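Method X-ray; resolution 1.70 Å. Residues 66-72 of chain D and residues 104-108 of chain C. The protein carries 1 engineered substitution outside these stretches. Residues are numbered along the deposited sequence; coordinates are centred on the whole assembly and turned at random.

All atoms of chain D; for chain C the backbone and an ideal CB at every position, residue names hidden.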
# COMPACT_ATOMS: atom_id res chain seq x y z
N ILE D 66 5.47 11.82 -21.67
CA ILE D 66 5.93 10.49 -21.33
C ILE D 66 6.44 9.73 -22.54
O ILE D 66 6.39 10.24 -23.67
CB ILE D 66 4.82 9.62 -20.68
CG1 ILE D 66 3.71 9.30 -21.69
CG2 ILE D 66 4.23 10.34 -19.48
CD1 ILE D 66 2.76 8.19 -21.22
N PHE D 67 6.96 8.53 -22.30
CA PHE D 67 7.43 7.68 -23.40
C PHE D 67 6.20 6.94 -23.90
O PHE D 67 5.49 6.31 -23.10
CB PHE D 67 8.47 6.68 -22.89
CG PHE D 67 8.73 5.55 -23.85
CD1 PHE D 67 9.07 5.82 -25.17
CD2 PHE D 67 8.67 4.22 -23.42
CE1 PHE D 67 9.35 4.77 -26.06
CE2 PHE D 67 8.95 3.17 -24.30
CZ PHE D 67 9.30 3.45 -25.63
N ASN D 68 5.94 7.01 -25.20
CA ASN D 68 4.79 6.34 -25.80
C ASN D 68 5.25 5.27 -26.79
O ASN D 68 5.49 5.55 -27.95
CB ASN D 68 3.91 7.38 -26.50
CG ASN D 68 3.30 8.37 -25.52
OD1 ASN D 68 2.40 8.03 -24.75
ND2 ASN D 68 3.81 9.60 -25.52
N PRO D 69 5.39 4.03 -26.32
CA PRO D 69 5.84 2.96 -27.21
C PRO D 69 4.92 2.72 -28.39
O PRO D 69 3.70 2.93 -28.33
CB PRO D 69 5.94 1.75 -26.28
CG PRO D 69 4.91 2.07 -25.19
CD PRO D 69 5.15 3.53 -24.96
N LEU D 70 5.53 2.27 -29.48
CA LEU D 70 4.80 2.00 -30.70
C LEU D 70 4.11 0.65 -30.67
O LEU D 70 4.46 -0.28 -31.43
CB LEU D 70 5.79 2.08 -31.88
CG LEU D 70 6.37 3.48 -32.08
CD1 LEU D 70 7.65 3.40 -32.93
CD2 LEU D 70 5.31 4.41 -32.74
N ILE D 71 3.15 0.52 -29.76
CA ILE D 71 2.38 -0.69 -29.63
C ILE D 71 0.92 -0.30 -29.56
O ILE D 71 0.57 0.87 -29.41
CB ILE D 71 2.75 -1.48 -28.38
CG1 ILE D 71 2.46 -0.62 -27.15
CG2 ILE D 71 4.21 -1.93 -28.48
CD1 ILE D 71 2.78 -1.32 -25.83
N ASP D 72 0.05 -1.30 -29.68
CA ASP D 72 -1.39 -1.08 -29.65
C ASP D 72 -1.90 -1.27 -28.23
O ASP D 72 -2.13 -2.39 -27.79
CB ASP D 72 -2.07 -2.07 -30.60
CG ASP D 72 -3.57 -1.87 -30.67
OD1 ASP D 72 -4.12 -0.99 -29.97
OD2 ASP D 72 -4.21 -2.61 -31.44
N UNK C 104 12.56 3.32 -14.94
CA UNK C 104 11.37 3.00 -15.71
C UNK C 104 11.67 2.65 -17.16
O UNK C 104 12.80 2.81 -17.64
CB UNK C 104 10.39 4.18 -15.66
N UNK C 105 10.64 2.16 -17.84
CA UNK C 105 10.74 1.80 -19.24
C UNK C 105 10.51 3.08 -20.02
O UNK C 105 9.40 3.65 -20.01
CB UNK C 105 9.74 0.70 -19.63
N UNK C 106 11.58 3.57 -20.65
CA UNK C 106 11.52 4.78 -21.45
C UNK C 106 12.26 4.57 -22.78
O UNK C 106 12.76 3.48 -23.04
CB UNK C 106 12.12 5.96 -20.68
N UNK C 107 12.34 5.60 -23.62
CA UNK C 107 12.98 5.37 -24.91
C UNK C 107 14.39 4.79 -24.80
O UNK C 107 15.18 5.15 -23.92
CB UNK C 107 13.03 6.68 -25.69
N UNK C 108 14.66 3.82 -25.67
CA UNK C 108 15.96 3.18 -25.68
C UNK C 108 16.09 2.04 -24.69
O UNK C 108 17.14 1.38 -24.64
CB UNK C 108 17.04 4.22 -25.40

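Chain D presents mostly apolar material here: F67(D), P69(D) and I71(D) all point their CA-to-CB bonds toward chain C. The two backbones run nearly at right angles, 94° apart, so the contact is a crossing rather than a ladder.

Position 104 lies out of reach. An ideal CB there would have no atom of chain D's stretch within 5.5 Å, so this surface places no demand on it, and its phi/psi of -167/170 is most at home with glycine. It is G104(C), and the contact gives no reason for that choice.

At position 105 the CA-to-CB bond points sideways, and the ideal CB of 105 stands 5.3 Å from F67(D) CD2, too far for a small side chain to touch. Beyond it, the edge of the F67(D) ring, P69(D) and I71(D) line an apolar span with room in front. A long, largely apolar side chain would suit: leucine, methionine or an aromatic, the widest ring covering the most ground. The deposited residue is W105(C), with chi1 at t. Its five-membered ring takes the edge of F67(D) on its face, the centroids of the two rings 5.2 Å apart and planes at 75°. The far end of the indole carries on along chain D: W105(C) CH2 lies 3.9 Å from P69(D) CG and 4.3 Å from I71(D) CD1, the latter at the indole edge.

At position 106 the backbone itself makes the closest approach, the CA of 106 lying 3.5 Å from F67(D) CD2. The CA-to-CB bond points sideways, with the ideal CB of 106 4.3 Å from F67(D) CB, so a small or branched apolar side chain could pack there: alanine, valine or isoleucine. It is V106(C), with chi1 at m, which adds a modest apolar contact with the CB of F67(D), while its backbone lies against the ring.

Position 107 sets its backbone N over one face of the F67(D) ring, and its ideal CB is 4.1 Å from F67(D) CD1. The bond points sideways, and no charged group of this stretch of chain D is near, so a flexible chain with an aliphatic stem would serve, whether it ended polar or apolar. The residue is E107(C). E107(C) OE1 comes to 3.6 Å from F67(D) CB; this is packing alone, and both carboxylate oxygens find hydrogen bonds elsewhere in the structure.

At position 108 an ideal CB would point away from chain D. Its phi/psi of 85/-2 would jam that CB against the preceding carbonyl O, which by itself calls for glycine, and G108(C) stands there.

Chain C, residues 104-108: GWVEG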
# COMPACT_ATOMS: atom_id res chain seq x y z
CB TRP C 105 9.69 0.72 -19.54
CG TRP C 105 9.43 0.39 -20.97
CD1 TRP C 105 10.32 0.39 -22.01
CD2 TRP C 105 8.18 -0.07 -21.51
NE1 TRP C 105 9.69 -0.06 -23.17
CE2 TRP C 105 8.38 -0.34 -22.88
CE3 TRP C 105 6.91 -0.27 -20.95
CZ2 TRP C 105 7.35 -0.80 -23.71
CZ3 TRP C 105 5.88 -0.73 -21.78
CH2 TRP C 105 6.11 -0.99 -23.14
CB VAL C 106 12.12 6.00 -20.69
CG1 VAL C 106 11.29 6.29 -19.41
CG2 VAL C 106 13.58 5.74 -20.34
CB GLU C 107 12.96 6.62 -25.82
CG GLU C 107 13.01 8.02 -25.23
CD GLU C 107 11.75 8.42 -24.44
OE1 GLU C 107 11.74 8.14 -23.25
OE2 GLU C 107 10.79 9.00 -25.01
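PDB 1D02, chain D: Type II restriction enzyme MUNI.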